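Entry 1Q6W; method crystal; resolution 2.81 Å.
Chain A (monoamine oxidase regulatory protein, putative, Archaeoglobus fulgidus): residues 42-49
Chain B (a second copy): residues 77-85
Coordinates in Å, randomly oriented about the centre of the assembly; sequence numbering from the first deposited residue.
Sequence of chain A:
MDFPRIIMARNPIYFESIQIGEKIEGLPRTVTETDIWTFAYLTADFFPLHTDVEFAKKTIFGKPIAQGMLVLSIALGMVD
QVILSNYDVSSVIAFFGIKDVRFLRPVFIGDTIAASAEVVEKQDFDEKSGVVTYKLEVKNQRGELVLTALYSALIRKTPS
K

Chain A, residues 42-49: LTADFFPL
Chain B (77-85) GMVDQVILS

Chain A contributes a break between two helices, chain B the last turns of one. L42(A) is still helical (phi/psi -54/-41) and T43(A) sits at -96/2. A44(A) then takes a positive phi (47/34), the signature of a Schellman motif with two bonds back into the last turn. D45(A) (-119/101), F46(A) (-104/63) and F47(A) (-63/122) form the loop, with one weak bond from F47(A) N to D45(A) O at 3.5 Å. F47(A) is the N-cap of the next helix, which starts with P48(A) (-48/-27) and L49(A) (-66/-25). In chain B, residues 77-84 are helical, with Q81(B) N to G77(B) O at 3.0 Å and L84(B) N to D80(B) O at 2.8 Å. S85(B) leaves the helix at -98/10, and its OG donates to Q81(B) O at 2.8 Å.

Both chains advance in the same sense across the contact: the CA of D45(A) lies 4.9 Å from the CA of G77(B), and the CA of F47(A) lies 7.1 Å from the CA of L84(B). The close end depends on glycine. T43(A) O approaches G77(B) CA at 3.6 Å in a CA-H...O contact, with 136° at the hydrogen, and D45(A) CB is 3.8 Å from the same CA. An ideal CB on G77(B) would fall 2.4 Å from T43(A) O, a clash, so the absent side chain is what admits the loop.

One helical turn on, D80(B) (chi1 t, chi2 58°) points toward chain A and meets D45(A) (chi1 t, chi2 -173°), whose CB lies sideways while its end comes nearer. D45(A) OD2 and D80(B) OD2 are 2.7 Å apart, a separation at which one acid probably holds a proton and donates it. Beside them, Q81(B) (chi1 t, chi2 t) brings its end near A44(A).

L84(B) has the largest covered area, 68 Å². Its CB points toward chain A, with both chi angles between wells (-117° and 29°). Its CD1 packs against F47(A) CD1 at 3.7 Å and P48(A) CD at 4.0 Å, while its CD2 reaches D45(A) OD2 at 3.6 Å and F46(A) C at 3.8 Å. F47(A) (chi1 t, chi2 74°) meets L84(B) obliquely, and its CD1 is also 3.5 Å from D80(B) OD2, so the ring borders both the acid and the leucine. F46(A) (chi1 m, chi2 74°) leads its ring end away. The rule is compact: glycine for closeness, paired acids in the middle, leucine against phenylalanine and proline at the helix end.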

# COMPACT_ATOMS: atom_id res chain seq x y z
N LEU A 42 4.56 -6.87 10.98
CA LEU A 42 5.27 -6.87 9.70
C LEU A 42 5.94 -5.55 9.35
O LEU A 42 7.06 -5.55 8.83
CB LEU A 42 4.29 -7.22 8.59
CG LEU A 42 4.83 -7.28 7.17
CD1 LEU A 42 5.91 -8.35 7.08
CD2 LEU A 42 3.70 -7.59 6.21
N THR A 43 5.27 -4.44 9.64
CA THR A 43 5.80 -3.13 9.33
C THR A 43 6.51 -2.47 10.52
O THR A 43 7.00 -1.33 10.41
CB THR A 43 4.68 -2.18 8.83
OG1 THR A 43 3.78 -1.89 9.91
CG2 THR A 43 3.91 -2.81 7.69
N ALA A 44 6.56 -3.19 11.64
CA ALA A 44 7.19 -2.69 12.87
C ALA A 44 6.70 -1.27 13.14
O ALA A 44 7.44 -0.43 13.66
CB ALA A 44 8.70 -2.69 12.72
N ASP A 45 5.44 -1.02 12.79
CA ASP A 45 4.80 0.27 12.96
C ASP A 45 3.59 0.19 13.89
O ASP A 45 2.50 -0.20 13.48
CB ASP A 45 4.37 0.80 11.60
CG ASP A 45 3.59 2.09 11.68
OD1 ASP A 45 3.07 2.55 10.63
OD2 ASP A 45 3.50 2.66 12.79
N PHE A 46 3.77 0.60 15.14
CA PHE A 46 2.69 0.56 16.11
C PHE A 46 2.08 1.93 16.39
O PHE A 46 2.14 2.43 17.52
CB PHE A 46 3.20 -0.06 17.43
CG PHE A 46 3.20 -1.55 17.43
CD1 PHE A 46 4.16 -2.26 16.72
CD2 PHE A 46 2.21 -2.26 18.11
CE1 PHE A 46 4.12 -3.68 16.68
CE2 PHE A 46 2.16 -3.66 18.08
CZ PHE A 46 3.11 -4.36 17.37
N PHE A 47 1.50 2.53 15.36
CA PHE A 47 0.85 3.83 15.51
C PHE A 47 -0.32 3.61 16.49
O PHE A 47 -1.21 2.79 16.25
CB PHE A 47 0.32 4.31 14.17
CG PHE A 47 -0.08 5.76 14.18
CD1 PHE A 47 0.88 6.75 14.18
CD2 PHE A 47 -1.42 6.12 14.21
CE1 PHE A 47 0.52 8.08 14.23
CE2 PHE A 47 -1.79 7.46 14.26
CZ PHE A 47 -0.82 8.44 14.27
N PRO A 48 -0.32 4.35 17.61
CA PRO A 48 -1.34 4.25 18.66
C PRO A 48 -2.81 4.24 18.26
O PRO A 48 -3.62 3.68 18.98
CB PRO A 48 -0.97 5.39 19.60
CG PRO A 48 -0.33 6.40 18.68
CD PRO A 48 0.53 5.54 17.80
N LEU A 49 -3.17 4.85 17.13
CA LEU A 49 -4.57 4.85 16.70
C LEU A 49 -5.00 3.41 16.37
O LEU A 49 -6.19 3.06 16.44
CB LEU A 49 -4.75 5.72 15.45
CG LEU A 49 -6.13 6.37 15.21
CD1 LEU A 49 -6.25 6.71 13.73
CD2 LEU A 49 -7.28 5.47 15.62
N GLY B 77 6.36 2.15 7.23
CA GLY B 77 6.53 1.69 8.60
C GLY B 77 7.83 2.13 9.26
O GLY B 77 7.80 2.61 10.38
N MSE B 78 8.97 1.97 8.60
CA MSE B 78 10.21 2.36 9.23
C MSE B 78 10.33 3.88 9.36
O MSE B 78 11.07 4.40 10.21
CB MSE B 78 11.42 1.73 8.52
CG MSE B 78 11.54 1.96 7.02
SE MSE B 78 13.02 0.92 6.24
CE MSE B 78 12.03 -0.08 4.93
N VAL B 79 9.57 4.61 8.55
CA VAL B 79 9.59 6.06 8.62
C VAL B 79 8.76 6.50 9.82
O VAL B 79 9.14 7.40 10.58
CB VAL B 79 9.02 6.72 7.33
CG1 VAL B 79 8.55 8.12 7.61
CG2 VAL B 79 10.09 6.75 6.25
N ASP B 80 7.61 5.86 9.99
CA ASP B 80 6.72 6.21 11.09
C ASP B 80 7.37 5.84 12.41
O ASP B 80 7.15 6.49 13.42
CB ASP B 80 5.38 5.49 10.92
CG ASP B 80 4.28 6.10 11.76
OD1 ASP B 80 4.00 7.31 11.60
OD2 ASP B 80 3.68 5.38 12.58
N GLN B 81 8.19 4.81 12.40
CA GLN B 81 8.86 4.37 13.61
C GLN B 81 9.71 5.50 14.20
O GLN B 81 9.81 5.65 15.41
CB GLN B 81 9.72 3.15 13.31
CG GLN B 81 9.97 2.27 14.51
CD GLN B 81 10.63 0.97 14.14
OE1 GLN B 81 10.20 0.29 13.20
NE2 GLN B 81 11.67 0.60 14.89
N VAL B 82 10.31 6.30 13.32
CA VAL B 82 11.14 7.42 13.78
C VAL B 82 10.28 8.52 14.39
O VAL B 82 10.60 9.07 15.44
CB VAL B 82 11.95 8.02 12.63
CG1 VAL B 82 12.68 9.23 13.11
CG2 VAL B 82 12.95 7.00 12.09
N ILE B 83 9.17 8.85 13.74
CA ILE B 83 8.27 9.86 14.25
C ILE B 83 7.70 9.40 15.59
O ILE B 83 7.64 10.15 16.56
CB ILE B 83 7.11 10.12 13.27
CG1 ILE B 83 7.66 10.73 11.98
CG2 ILE B 83 6.08 11.04 13.89
CD1 ILE B 83 6.61 10.92 10.90
N LEU B 84 7.28 8.15 15.63
CA LEU B 84 6.71 7.55 16.82
C LEU B 84 7.58 7.63 18.06
O LEU B 84 7.07 7.77 19.17
CB LEU B 84 6.38 6.09 16.52
CG LEU B 84 4.92 5.63 16.59
CD1 LEU B 84 3.96 6.76 16.24
CD2 LEU B 84 4.77 4.46 15.63
N SER B 85 8.88 7.55 17.88
CA SER B 85 9.75 7.61 19.04
C SER B 85 10.35 8.99 19.32
O SER B 85 11.23 9.13 20.16
CB SER B 85 10.86 6.56 18.91
OG SER B 85 11.35 6.54 17.59